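Local coordinates for protein-glutamine gamma-glutamyltransferase 2 (Pagrus major, PDB 1G0D) that probably catalyses the calcium-dependent cross-linking of peptide-bound glutamine to lysine side chains or other primary amines, and probably binds GTP, at residues 34-39 and 140-145; 80-85 and 101-106; 135-140 and 146-151; 211-216 and 337-342. All coordinates share one frame; numbering follows the deposited sequence.

Interaction 1. Residues 34-39 and 140-145; sequences VRRGQP and DDMVYL
Arg-36 meets Asp-141 side-on, offering two N-H groups to the two oxygens of one carboxylate. Its NE donates to Asp-141 OD2 at 2.8 Å and its NH2 to Asp-141 OD1 at 2.7 Å; both bonds are nearly straight, making a bidentate salt bridge. The oxygens lie close to the guanidinium plane, yet the carboxylate is turned 40° against it, and each oxygen is met from above the carboxylate plane. The bent chain of Met-142 brings its CE to 3.9 Å from Arg-36 NH2, adding an apolar neighbour.

Further out, Asp-141 is steadied by its own loop. With CG anti to the backbone N (chi1 -165°), OD1 can also accept from Val-143 N at 3.1 Å, on the carboxylate face opposite Arg-36 NH2, which should fix the rotation of the group. OD2 has a second donor in Asn-135 N. Arginine suits this buried place because NH1, the nitrogen not used here, reaches the carbonyls of Ser-210 and Ala-103. Gly-37, third in the type II turn from Arg-35 to Gln-38, has backbone angles at which any side chain would collide with the carbonyl before it, which calls for glycine. Asp-141 combines an Asx turn with the start of a type I turn, and the salt bridge ties the turn leaving an edge strand of the transglutaminase N-terminal beta-sandwich to the connection entering the catalytic core.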
loop_
_atom_site.group_PDB
_atom_site.type_symbol
_atom_site.label_atom_id
_atom_site.label_comp_id
_atom_site.label_asym_id
_atom_site.label_seq_id
_atom_site.Cartn_x
_atom_site.Cartn_y
_atom_site.Cartn_z
ATOM N N VAL A 34 12.786 -17.227 13.217
ATOM C CA VAL A 34 13.227 -18.083 12.131
ATOM C C VAL A 34 12.328 -18.074 10.872
ATOM O O VAL A 34 11.189 -17.674 10.969
ATOM C CB VAL A 34 13.324 -19.471 12.837
ATOM C CG1 VAL A 34 12.547 -20.562 12.098
ATOM C CG2 VAL A 34 14.780 -19.768 13.146
ATOM N N ARG A 35 12.824 -18.477 9.697
ATOM C CA ARG A 35 11.982 -18.557 8.474
ATOM C C ARG A 35 11.845 -20.059 8.104
ATOM O O ARG A 35 12.747 -20.838 8.390
ATOM C CB ARG A 35 12.605 -17.764 7.323
ATOM C CG ARG A 35 12.852 -16.308 7.688
ATOM C CD ARG A 35 13.052 -15.418 6.478
ATOM N NE ARG A 35 13.191 -14.012 6.864
ATOM C CZ ARG A 35 12.260 -13.052 6.703
ATOM N NH1 ARG A 35 11.067 -13.311 6.177
ATOM N NH2 ARG A 35 12.543 -11.800 7.043
ATOM N N ARG A 36 10.733 -20.471 7.494
ATOM C CA ARG A 36 10.484 -21.889 7.171
ATOM C C ARG A 36 11.264 -22.545 6.051
ATOM O O ARG A 36 11.692 -21.894 5.122
ATOM C CB ARG A 36 8.992 -22.117 6.906
ATOM C CG ARG A 36 8.511 -21.620 5.594
ATOM C CD ARG A 36 6.984 -21.397 5.594
ATOM N NE ARG A 36 6.461 -21.211 4.227
ATOM C CZ ARG A 36 5.185 -21.368 3.871
ATOM N NH1 ARG A 36 4.277 -21.711 4.765
ATOM N NH2 ARG A 36 4.822 -21.250 2.599
ATOM N N GLY A 37 11.440 -23.853 6.147
ATOM C CA GLY A 37 12.159 -24.577 5.119
ATOM C C GLY A 37 13.667 -24.474 5.246
ATOM O O GLY A 37 14.398 -25.066 4.452
ATOM N N GLN A 38 14.126 -23.724 6.251
ATOM C CA GLN A 38 15.547 -23.485 6.530
ATOM C C GLN A 38 15.846 -23.948 7.971
ATOM O O GLN A 38 15.182 -23.542 8.922
ATOM C CB GLN A 38 15.828 -21.991 6.373
ATOM C CG GLN A 38 17.274 -21.593 6.477
ATOM C CD GLN A 38 17.480 -20.097 6.329
ATOM O OE1 GLN A 38 16.794 -19.456 5.539
ATOM N NE2 GLN A 38 18.429 -19.530 7.098
ATOM N N PRO A 39 16.883 -24.766 8.155
ATOM C CA PRO A 39 17.211 -25.257 9.488
ATOM C C PRO A 39 17.748 -24.242 10.461
ATOM O O PRO A 39 18.309 -23.226 10.060
ATOM C CB PRO A 39 18.240 -26.340 9.213
ATOM C CG PRO A 39 18.937 -25.846 7.994
ATOM C CD PRO A 39 17.837 -25.248 7.151
ATOM N N ASP A 140 11.756 -24.354 -1.984
ATOM C CA ASP A 140 10.564 -25.167 -1.931
ATOM C C ASP A 140 9.374 -24.421 -1.352
ATOM O O ASP A 140 8.259 -24.949 -1.315
ATOM C CB ASP A 140 10.817 -26.377 -1.093
ATOM C CG ASP A 140 11.787 -27.289 -1.727
ATOM O OD1 ASP A 140 12.398 -28.059 -0.974
ATOM O OD2 ASP A 140 11.947 -27.234 -2.965
ATOM N N ASP A 141 9.601 -23.198 -0.886
ATOM C CA ASP A 141 8.525 -22.406 -0.305
ATOM C C ASP A 141 7.661 -21.844 -1.433
ATOM O O ASP A 141 8.184 -21.429 -2.483
ATOM C CB ASP A 141 9.117 -21.267 0.535
ATOM C CG ASP A 141 8.093 -20.618 1.455
ATOM O OD1 ASP A 141 6.913 -20.484 1.057
ATOM O OD2 ASP A 141 8.467 -20.233 2.582
ATOM N N MET A 142 6.347 -21.823 -1.225
ATOM C CA MET A 142 5.455 -21.287 -2.235
ATOM C C MET A 142 5.690 -19.800 -2.531
ATOM O O MET A 142 5.386 -19.342 -3.632
ATOM C CB MET A 142 4.014 -21.559 -1.832
ATOM C CG MET A 142 3.477 -22.921 -2.342
ATOM S SD MET A 142 1.826 -23.236 -1.646
ATOM C CE MET A 142 2.174 -23.042 0.317
ATOM N N VAL A 143 6.245 -19.037 -1.584
ATOM C CA VAL A 143 6.534 -17.618 -1.841
ATOM C C VAL A 143 7.945 -17.409 -2.476
ATOM O O VAL A 143 8.419 -16.288 -2.668
ATOM C CB VAL A 143 6.438 -16.795 -0.553
ATOM C CG1 VAL A 143 5.025 -16.846 -0.003
ATOM C CG2 VAL A 143 7.384 -17.354 0.465
ATOM N N TYR A 144 8.597 -18.502 -2.843
ATOM C CA TYR A 144 9.908 -18.430 -3.444
ATOM C C TYR A 144 9.979 -17.499 -4.641
ATOM O O TYR A 144 9.201 -17.662 -5.594
ATOM C CB TYR A 144 10.321 -19.816 -3.905
ATOM C CG TYR A 144 11.712 -19.836 -4.468
ATOM C CD1 TYR A 144 12.768 -19.265 -3.772
ATOM C CD2 TYR A 144 11.985 -20.452 -5.688
ATOM C CE1 TYR A 144 14.084 -19.318 -4.273
ATOM C CE2 TYR A 144 13.308 -20.509 -6.199
ATOM C CZ TYR A 144 14.356 -19.947 -5.478
ATOM O OH TYR A 144 15.671 -20.083 -5.917
ATOM N N LEU A 145 10.910 -16.539 -4.580
ATOM C CA LEU A 145 11.167 -15.571 -5.651
ATOM C C LEU A 145 12.664 -15.755 -5.973
ATOM O O LEU A 145 13.521 -15.378 -5.176
ATOM C CB LEU A 145 10.893 -14.137 -5.166
ATOM C CG LEU A 145 10.513 -13.055 -6.229
ATOM C CD1 LEU A 145 9.930 -11.764 -5.574
ATOM C CD2 LEU A 145 11.739 -12.701 -7.052
#

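Interaction 2. Residues 80-85 and 101-106; sequences DKWWFN and ANAVIG
Trp-82 and Ala-103 meet inside the N-terminal beta-sandwich, where the residues leading into strand 83-88 of one sheet face the loop that carries the chain over to strand 106-115 of the other. This is the well-packed end of the contact. The Ala-103 methyl points toward segment 80-85, and its CB comes to 4.3 Å from Trp-82 NE1, approaching the indole obliquely. A residue as small as alanine fits beside so broad a ring, while Leu-60, Ile-70, Val-72 and Leu-97 from the surrounding strands also touch the indole, so tryptophan serves here as a large apolar filler.

Toward solvent the fit is looser. Asp-80 CB lies 3.3 Å from Asn-102 ND2, but the carboxylate and amide planes stand 56° apart, and the 3.6 Å between Asp-80 OD2 and Asn-102 ND2 amounts to proximity alone. Asp-80 is poorly ordered, and its carboxylate makes a salt bridge with the neighbouring Lys-81 NZ, through weak hydrogen bonds. Polar residues suit this more open side of the contact. The indole nitrogen, by contrast, is satisfied: Trp-82 NE1 donates in the ring plane to a water 3.0 Å away, which also takes a weak bond from Val-104 N.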
loop_
_atom_site.group_PDB
_atom_site.type_symbol
_atom_site.label_atom_id
_atom_site.label_comp_id
_atom_site.label_asym_id
_atom_site.label_seq_id
_atom_site.Cartn_x
_atom_site.Cartn_y
_atom_site.Cartn_z
ATOM N N ASP A 80 7.847 -32.612 4.012
ATOM C CA ASP A 80 6.928 -31.681 4.598
ATOM C C ASP A 80 6.806 -32.047 6.088
ATOM O O ASP A 80 5.900 -31.599 6.796
ATOM C CB ASP A 80 5.593 -31.713 3.846
ATOM C CG ASP A 80 4.688 -32.849 4.296
ATOM O OD1 ASP A 80 5.152 -34.015 4.349
ATOM O OD2 ASP A 80 3.503 -32.558 4.586
ATOM N N LYS A 81 7.756 -32.849 6.559
ATOM C CA LYS A 81 7.780 -33.268 7.948
ATOM C C LYS A 81 8.858 -32.537 8.717
ATOM O O LYS A 81 9.958 -32.365 8.214
ATOM C CB LYS A 81 8.072 -34.760 8.046
ATOM C CG LYS A 81 6.849 -35.680 8.040
ATOM C CD LYS A 81 5.673 -35.135 8.857
ATOM C CE LYS A 81 4.291 -35.311 8.158
ATOM N NZ LYS A 81 3.823 -34.113 7.370
ATOM N N TRP A 82 8.549 -32.113 9.936
ATOM C CA TRP A 82 9.530 -31.443 10.801
ATOM C C TRP A 82 10.478 -32.549 11.313
ATOM O O TRP A 82 10.047 -33.672 11.544
ATOM C CB TRP A 82 8.841 -30.831 12.028
ATOM C CG TRP A 82 8.370 -29.411 11.951
ATOM C CD1 TRP A 82 7.133 -28.977 11.540
ATOM C CD2 TRP A 82 9.057 -28.245 12.426
ATOM N NE1 TRP A 82 7.008 -27.619 11.736
ATOM C CE2 TRP A 82 8.169 -27.142 12.280
ATOM C CE3 TRP A 82 10.337 -28.021 12.965
ATOM C CZ2 TRP A 82 8.516 -25.847 12.650
ATOM C CZ3 TRP A 82 10.683 -26.725 13.334
ATOM C CH2 TRP A 82 9.766 -25.650 13.173
ATOM N N TRP A 83 11.761 -32.257 11.494
ATOM C CA TRP A 83 12.676 -33.271 12.035
ATOM C C TRP A 83 13.943 -32.612 12.540
ATOM O O TRP A 83 14.244 -31.472 12.178
ATOM C CB TRP A 83 13.023 -34.342 10.997
ATOM C CG TRP A 83 13.800 -33.846 9.830
ATOM C CD1 TRP A 83 13.299 -33.315 8.666
ATOM C CD2 TRP A 83 15.220 -33.880 9.678
ATOM N NE1 TRP A 83 14.328 -33.025 7.799
ATOM C CE2 TRP A 83 15.523 -33.361 8.393
ATOM C CE3 TRP A 83 16.276 -34.304 10.499
ATOM C CZ2 TRP A 83 16.828 -33.253 7.909
ATOM C CZ3 TRP A 83 17.575 -34.203 10.009
ATOM C CH2 TRP A 83 17.837 -33.678 8.718
ATOM N N PHE A 84 14.681 -33.316 13.395
ATOM C CA PHE A 84 15.898 -32.749 13.949
ATOM C C PHE A 84 17.085 -33.668 13.928
ATOM O O PHE A 84 16.974 -34.870 13.827
ATOM C CB PHE A 84 15.651 -32.255 15.392
ATOM C CG PHE A 84 15.612 -33.354 16.446
ATOM C CD1 PHE A 84 16.693 -33.550 17.298
ATOM C CD2 PHE A 84 14.471 -34.147 16.617
ATOM C CE1 PHE A 84 16.644 -34.511 18.296
ATOM C CE2 PHE A 84 14.410 -35.111 17.613
ATOM C CZ PHE A 84 15.503 -35.290 18.456
ATOM N N ASN A 85 18.252 -33.082 14.018
ATOM C CA ASN A 85 19.450 -33.879 14.042
ATOM C C ASN A 85 20.099 -33.462 15.349
ATOM O O ASN A 85 20.132 -32.293 15.700
ATOM C CB ASN A 85 20.300 -33.537 12.824
ATOM C CG ASN A 85 21.769 -33.705 13.070
ATOM O OD1 ASN A 85 22.463 -32.760 13.492
ATOM N ND2 ASN A 85 22.273 -34.913 12.797
ATOM N N ALA A 101 9.031 -26.678 4.273
ATOM C CA ALA A 101 8.818 -25.408 3.594
ATOM C C ALA A 101 7.307 -25.048 3.585
ATOM O O ALA A 101 6.937 -23.979 3.086
ATOM C CB ALA A 101 9.373 -25.466 2.163
ATOM N N ASN A 102 6.446 -25.935 4.102
ATOM C CA ASN A 102 5.023 -25.640 4.188
ATOM C C ASN A 102 4.661 -25.446 5.654
ATOM O O ASN A 102 3.497 -25.505 6.037
ATOM C CB ASN A 102 4.153 -26.746 3.571
ATOM C CG ASN A 102 4.386 -28.095 4.198
ATOM O OD1 ASN A 102 5.281 -28.261 5.020
ATOM N ND2 ASN A 102 3.580 -29.084 3.805
ATOM N N ALA A 103 5.668 -25.186 6.478
ATOM C CA ALA A 103 5.435 -24.978 7.895
ATOM C C ALA A 103 4.431 -23.828 8.191
ATOM O O ALA A 103 4.366 -22.824 7.466
ATOM C CB ALA A 103 6.747 -24.709 8.555
ATOM N N VAL A 104 3.647 -23.988 9.261
ATOM C CA VAL A 104 2.677 -22.988 9.690
ATOM C C VAL A 104 3.444 -21.841 10.334
ATOM O O VAL A 104 4.249 -22.065 11.225
ATOM C CB VAL A 104 1.709 -23.567 10.754
ATOM C CG1 VAL A 104 0.834 -22.479 11.281
ATOM C CG2 VAL A 104 0.838 -24.634 10.149
ATOM N N ILE A 105 3.232 -20.610 9.868
ATOM C CA ILE A 105 3.916 -19.477 10.487
ATOM C C ILE A 105 3.256 -19.219 11.851
ATOM O O ILE A 105 2.071 -19.498 12.046
ATOM C CB ILE A 105 3.862 -18.202 9.584
ATOM C CG1 ILE A 105 2.442 -17.720 9.407
ATOM C CG2 ILE A 105 4.366 -18.527 8.190
ATOM C CD1 ILE A 105 2.414 -16.286 8.923
ATOM N N GLY A 106 4.012 -18.714 12.810
ATOM C CA GLY A 106 3.399 -18.480 14.096
ATOM C C GLY A 106 4.393 -18.493 15.216
ATOM O O GLY A 106 5.600 -18.600 14.981
HETATM O O HOH W 1 4.254 -26.613 11.348
#

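Interaction 3. Residues 135-140 and 146-151. With SO4 (sulfate ion), chain B.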
loop_
_atom_site.group_PDB
_atom_site.type_symbol
_atom_site.label_atom_id
_atom_site.label_comp_id
_atom_site.label_asym_id
_atom_site.label_seq_id
_atom_site.Cartn_x
_atom_site.Cartn_y
_atom_site.Cartn_z
ATOM N N ASN A 135 9.357 -17.949 3.844
ATOM C CA ASN A 135 10.737 -17.957 3.364
ATOM C C ASN A 135 10.847 -17.888 1.853
ATOM O O ASN A 135 10.941 -18.925 1.199
ATOM C CB ASN A 135 11.413 -19.240 3.813
ATOM C CG ASN A 135 12.890 -19.091 3.913
ATOM O OD1 ASN A 135 13.448 -18.111 3.427
ATOM N ND2 ASN A 135 13.553 -20.049 4.548
ATOM N N PRO A 136 10.822 -16.673 1.269
ATOM C CA PRO A 136 10.934 -16.552 -0.187
ATOM C C PRO A 136 12.323 -16.849 -0.729
ATOM O O PRO A 136 12.527 -16.787 -1.933
ATOM C CB PRO A 136 10.516 -15.106 -0.482
ATOM C CG PRO A 136 10.563 -14.398 0.781
ATOM C CD PRO A 136 10.619 -15.378 1.923
ATOM N N TRP A 137 13.284 -17.145 0.146
ATOM C CA TRP A 137 14.619 -17.478 -0.317
ATOM C C TRP A 137 14.802 -18.984 -0.386
ATOM O O TRP A 137 15.803 -19.453 -0.910
ATOM C CB TRP A 137 15.661 -16.951 0.622
ATOM C CG TRP A 137 15.777 -15.514 0.613
ATOM C CD1 TRP A 137 16.532 -14.765 -0.226
ATOM C CD2 TRP A 137 15.123 -14.607 1.500
ATOM N NE1 TRP A 137 16.391 -13.421 0.078
ATOM C CE2 TRP A 137 15.529 -13.296 1.130
ATOM C CE3 TRP A 137 14.227 -14.769 2.575
ATOM C CZ2 TRP A 137 15.064 -12.143 1.801
ATOM C CZ3 TRP A 137 13.759 -13.611 3.239
ATOM C CH2 TRP A 137 14.183 -12.322 2.840
ATOM N N CYS A 138 13.858 -19.735 0.180
ATOM C CA CYS A 138 13.909 -21.190 0.178
ATOM C C CYS A 138 13.162 -21.720 -1.036
ATOM O O CYS A 138 11.965 -21.531 -1.164
ATOM C CB CYS A 138 13.259 -21.716 1.430
ATOM S SG CYS A 138 12.874 -23.435 1.287
ATOM N N ARG A 139 13.860 -22.425 -1.914
ATOM C CA ARG A 139 13.254 -22.885 -3.156
ATOM C C ARG A 139 12.053 -23.737 -3.113
ATOM O O ARG A 139 11.381 -23.840 -4.120
ATOM C CB ARG A 139 14.271 -23.576 -4.022
ATOM C CG ARG A 139 15.224 -24.357 -3.230
ATOM C CD ARG A 139 15.758 -25.435 -4.072
ATOM N NE ARG A 139 14.693 -26.210 -4.666
ATOM C CZ ARG A 139 14.465 -26.247 -5.977
ATOM N NH1 ARG A 139 15.240 -25.536 -6.816
ATOM N NH2 ARG A 139 13.483 -27.025 -6.442
ATOM N N ASP A 140 11.756 -24.354 -1.984
ATOM C CA ASP A 140 10.564 -25.167 -1.931
ATOM C C ASP A 140 9.374 -24.421 -1.352
ATOM O O ASP A 140 8.259 -24.949 -1.315
ATOM C CB ASP A 140 10.817 -26.377 -1.093
ATOM C CG ASP A 140 11.787 -27.289 -1.727
ATOM O OD1 ASP A 140 12.398 -28.059 -0.974
ATOM O OD2 ASP A 140 11.947 -27.234 -2.965
ATOM N N PRO A 146 12.989 -16.307 -7.153
ATOM C CA PRO A 146 14.360 -16.587 -7.616
ATOM C C PRO A 146 15.214 -15.457 -8.122
ATOM O O PRO A 146 15.756 -15.555 -9.229
ATOM C CB PRO A 146 14.169 -17.621 -8.699
ATOM C CG PRO A 146 12.834 -17.345 -9.239
ATOM C CD PRO A 146 12.004 -16.650 -8.191
ATOM N N ASP A 147 15.314 -14.393 -7.315
ATOM C CA ASP A 147 16.112 -13.214 -7.615
ATOM C C ASP A 147 16.302 -12.428 -6.313
ATOM O O ASP A 147 15.433 -11.712 -5.870
ATOM C CB ASP A 147 15.448 -12.346 -8.659
ATOM C CG ASP A 147 16.319 -11.167 -9.068
ATOM O OD1 ASP A 147 16.185 -10.692 -10.219
ATOM O OD2 ASP A 147 17.150 -10.705 -8.234
ATOM N N GLU A 148 17.465 -12.586 -5.708
ATOM C CA GLU A 148 17.794 -11.957 -4.438
ATOM C C GLU A 148 17.691 -10.469 -4.458
ATOM O O GLU A 148 17.454 -9.861 -3.420
ATOM C CB GLU A 148 19.219 -12.343 -3.997
ATOM C CG GLU A 148 19.335 -13.724 -3.471
ATOM C CD GLU A 148 20.447 -13.843 -2.460
ATOM O OE1 GLU A 148 21.421 -13.070 -2.641
ATOM O OE2 GLU A 148 20.338 -14.698 -1.520
ATOM N N SER A 149 17.900 -9.863 -5.613
ATOM C CA SER A 149 17.816 -8.409 -5.658
ATOM C C SER A 149 16.371 -7.862 -5.521
ATOM O O SER A 149 16.142 -6.720 -5.093
ATOM C CB SER A 149 18.428 -7.912 -6.946
ATOM O OG SER A 149 17.433 -7.731 -7.931
ATOM N N LYS A 150 15.394 -8.685 -5.878
ATOM C CA LYS A 150 14.014 -8.262 -5.797
ATOM C C LYS A 150 13.458 -8.561 -4.431
ATOM O O LYS A 150 12.510 -7.931 -4.002
ATOM C CB LYS A 150 13.200 -8.976 -6.850
ATOM C CG LYS A 150 13.587 -8.591 -8.225
ATOM C CD LYS A 150 12.588 -9.108 -9.160
ATOM C CE LYS A 150 13.152 -9.049 -10.544
ATOM N NZ LYS A 150 12.065 -9.453 -11.482
ATOM N N LEU A 151 14.038 -9.541 -3.753
ATOM C CA LEU A 151 13.580 -9.884 -2.411
ATOM C C LEU A 151 14.060 -8.803 -1.443
ATOM O O LEU A 151 13.448 -8.538 -0.411
ATOM C CB LEU A 151 14.108 -11.264 -2.001
ATOM C CG LEU A 151 13.272 -12.413 -2.566
ATOM C CD1 LEU A 151 13.969 -13.749 -2.341
ATOM C CD2 LEU A 151 11.924 -12.396 -1.910
HETATM S S SO4 B . 8.426 -7.816 -12.151
HETATM O O1 SO4 B . 7.183 -8.287 -12.537
HETATM O O2 SO4 B . 8.841 -8.561 -11.022
HETATM O O3 SO4 B . 9.236 -8.220 -13.210
HETATM O O4 SO4 B . 8.402 -6.382 -12.053
HETATM O O HOH W 2 17.884 -10.920 -1.017
#
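Leu-151, on the first turn of helix 148-156, reaches across to Pro-136 and Trp-137. Its CB lies 3.8 Å from Trp-137 NE1, and CG, beside the backbone N (chi1 -81°), splits the chain between two partners. CD1 sits over the indole in a CH-pi contact, 3.6 Å from the centroid of the five-membered ring of Trp-137 and 19° off its normal; CD2 packs on the proline ring, 3.4 Å from Pro-136 CB. A branched leucine can serve both surfaces at once.

At the indole edge, Trp-137 NE1 donates to a water at 3.1 Å, which donates in turn to the carbonyl O of Glu-148. Replacing Trp-137 with a serine would probably strip Leu-151 CD1 of its aromatic cover and leave this water without its indole donor. Asp-147 N-caps the helix, its OD2 accepting from Ser-149 N at 2.9 Å and also from Ser-149 OG. Since Arg-23 makes a cation-pi contact with Trp-137, the indole combines dispersion, pi-electron and hydrogen-bonding roles in joining loop to helix.

Interaction 4. Residues 211-216 and 337-342; sequences DPVYVG and SWMSRE
The first turn of helix 212-223 packs on the end of strand 329-339, in the catalytic-core sheet, and on the residues just after it, through Pro-212 and Val-213 against Met-339 and Arg-341. Met-339 SD nestles at the helix start, 3.9 Å from Val-213 CG2 and close to Val-213 N and Pro-212 CB. A turn at chi3 (77°) takes the methyl CE to 4.0 Å from Pro-212 O; such a flexible, polarisable chain moulds well to an uneven helix end. Asp-211 caps that end, OD2 accepting from Val-213 N at 2.9 Å, and proline fits the next position because it has no N-H to satisfy.

Arg-341 crosses Val-213 at about a right angle, its CD 3.5 Å and its NE 3.2 Å from Val-213 CG2. Its charge is paired with Asp-343, while Gln-352 and the Lys-384 carbonyl accept further N-H groups. With a leucine in place of Arg-341, Asp-343 would probably lose its charged mate and the Lys-384 carbonyl a donor. The arginine therefore works in two ways, its CD and NE packing on the helix while its terminal nitrogens bind neighbouring loops and strand 350-355.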
loop_
_atom_site.group_PDB
_atom_site.type_symbol
_atom_site.label_atom_id
_atom_site.label_comp_id
_atom_site.label_asym_id
_atom_site.label_seq_id
_atom_site.Cartn_x
_atom_site.Cartn_y
_atom_site.Cartn_z
ATOM N N ASP A 211 -0.437 -21.250 4.478
ATOM C CA ASP A 211 -0.790 -20.889 3.136
ATOM C C ASP A 211 -0.640 -19.414 2.809
ATOM O O ASP A 211 -1.354 -18.571 3.358
ATOM C CB ASP A 211 -2.237 -21.319 2.953
ATOM C CG ASP A 211 -2.719 -21.188 1.530
ATOM O OD1 ASP A 211 -3.880 -21.560 1.308
ATOM O OD2 ASP A 211 -1.970 -20.723 0.643
ATOM N N PRO A 212 0.263 -19.073 1.887
ATOM C CA PRO A 212 0.333 -17.637 1.635
ATOM C C PRO A 212 -0.958 -17.024 1.066
ATOM O O PRO A 212 -1.192 -15.836 1.291
ATOM C CB PRO A 212 1.531 -17.489 0.688
ATOM C CG PRO A 212 1.701 -18.795 0.090
ATOM C CD PRO A 212 1.221 -19.822 1.068
ATOM N N VAL A 213 -1.775 -17.813 0.344
ATOM C CA VAL A 213 -3.043 -17.334 -0.256
ATOM C C VAL A 213 -4.033 -16.970 0.846
ATOM O O VAL A 213 -4.640 -15.907 0.834
ATOM C CB VAL A 213 -3.729 -18.406 -1.191
ATOM C CG1 VAL A 213 -5.176 -17.989 -1.506
ATOM C CG2 VAL A 213 -2.964 -18.555 -2.520
ATOM N N TYR A 214 -4.173 -17.867 1.808
ATOM C CA TYR A 214 -5.057 -17.688 2.940
ATOM C C TYR A 214 -4.624 -16.503 3.806
ATOM O O TYR A 214 -5.416 -15.619 4.101
ATOM C CB TYR A 214 -5.037 -18.965 3.758
ATOM C CG TYR A 214 -5.755 -18.869 5.070
ATOM C CD1 TYR A 214 -7.097 -19.210 5.165
ATOM C CD2 TYR A 214 -5.100 -18.425 6.221
ATOM C CE1 TYR A 214 -7.762 -19.105 6.362
ATOM C CE2 TYR A 214 -5.760 -18.314 7.433
ATOM C CZ TYR A 214 -7.090 -18.649 7.495
ATOM O OH TYR A 214 -7.770 -18.481 8.673
ATOM N N VAL A 215 -3.370 -16.478 4.219
ATOM C CA VAL A 215 -2.859 -15.402 5.042
ATOM C C VAL A 215 -2.896 -14.035 4.321
ATOM O O VAL A 215 -3.093 -12.990 4.950
ATOM C CB VAL A 215 -1.413 -15.756 5.457
ATOM C CG1 VAL A 215 -0.728 -14.586 6.114
ATOM C CG2 VAL A 215 -1.443 -16.943 6.382
ATOM N N GLY A 216 -2.695 -14.040 3.007
ATOM C CA GLY A 216 -2.712 -12.801 2.255
ATOM C C GLY A 216 -4.141 -12.279 2.170
ATOM O O GLY A 216 -4.394 -11.078 2.288
ATOM N N SER A 337 1.320 -9.215 -4.239
ATOM C CA SER A 337 2.117 -10.129 -3.399
ATOM C C SER A 337 2.581 -11.314 -4.237
ATOM O O SER A 337 1.823 -11.855 -5.016
ATOM C CB SER A 337 1.309 -10.673 -2.213
ATOM O OG SER A 337 1.138 -9.706 -1.196
ATOM N N TRP A 338 3.823 -11.730 -4.058
ATOM C CA TRP A 338 4.379 -12.852 -4.807
ATOM C C TRP A 338 4.115 -14.166 -4.134
ATOM O O TRP A 338 4.448 -14.341 -2.983
ATOM C CB TRP A 338 5.894 -12.724 -4.947
ATOM C CG TRP A 338 6.477 -13.729 -5.881
ATOM C CD1 TRP A 338 6.926 -15.000 -5.577
ATOM C CD2 TRP A 338 6.659 -13.571 -7.296
ATOM N NE1 TRP A 338 7.380 -15.629 -6.723
ATOM C CE2 TRP A 338 7.224 -14.766 -7.791
ATOM C CE3 TRP A 338 6.398 -12.527 -8.202
ATOM C CZ2 TRP A 338 7.526 -14.941 -9.146
ATOM C CZ3 TRP A 338 6.702 -12.705 -9.552
ATOM C CH2 TRP A 338 7.256 -13.897 -10.008
ATOM N N MET A 339 3.536 -15.097 -4.872
ATOM C CA MET A 339 3.263 -16.434 -4.362
ATOM C C MET A 339 2.781 -17.313 -5.521
ATOM O O MET A 339 2.300 -16.806 -6.535
ATOM C CB MET A 339 2.179 -16.380 -3.311
ATOM C CG MET A 339 0.792 -16.056 -3.847
ATOM S SD MET A 339 -0.291 -15.688 -2.455
ATOM C CE MET A 339 0.203 -14.131 -2.063
ATOM N N SER A 340 2.942 -18.620 -5.382
ATOM C CA SER A 340 2.473 -19.540 -6.382
ATOM C C SER A 340 1.032 -19.925 -6.006
ATOM O O SER A 340 0.674 -20.035 -4.820
ATOM C CB SER A 340 3.374 -20.758 -6.410
ATOM O OG SER A 340 3.096 -21.594 -5.314
ATOM N N ARG A 341 0.207 -20.136 -7.019
ATOM C CA ARG A 341 -1.201 -20.448 -6.795
ATOM C C ARG A 341 -1.526 -21.885 -7.086
ATOM O O ARG A 341 -2.063 -22.225 -8.138
ATOM C CB ARG A 341 -2.106 -19.550 -7.658
ATOM C CG ARG A 341 -2.024 -18.084 -7.338
ATOM C CD ARG A 341 -2.431 -17.789 -5.897
ATOM N NE ARG A 341 -3.814 -18.144 -5.585
ATOM C CZ ARG A 341 -4.882 -17.412 -5.901
ATOM N NH1 ARG A 341 -6.099 -17.827 -5.567
ATOM N NH2 ARG A 341 -4.736 -16.279 -6.558
ATOM N N GLU A 342 -1.208 -22.739 -6.139
ATOM C CA GLU A 342 -1.497 -24.130 -6.315
ATOM C C GLU A 342 -3.001 -24.384 -6.257
ATOM O O GLU A 342 -3.481 -25.456 -6.616
ATOM C CB GLU A 342 -0.754 -24.902 -5.253
ATOM C CG GLU A 342 0.727 -24.775 -5.422
ATOM C CD GLU A 342 1.472 -25.913 -4.772
ATOM O OE1 GLU A 342 2.709 -25.785 -4.629
ATOM O OE2 GLU A 342 0.825 -26.924 -4.397
#

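From the N terminus, the chain leaves edge strand 33-35 and returns a hundred residues later at 140-145, so interaction 1 closes a long loop through the N-terminal sandwich. Interaction 2 is nested inside it, joining 80-85 to 101-106; the two touch through packing of Ala-101 against Asp-140 and Asp-141. Interaction 3 closes a short loop between 135-140 and helix 148-156. It crosses interaction 1, sharing Asp-140, and Asn-135 bonds to both Arg-36 and Asp-141. Interaction 4 follows in series, bringing helix 212-223 to the core strand 329-339. A backbone hydrogen bond between Met-142 and Ser-340 links it to interaction 1, making 140-145 the seam between sandwich and core.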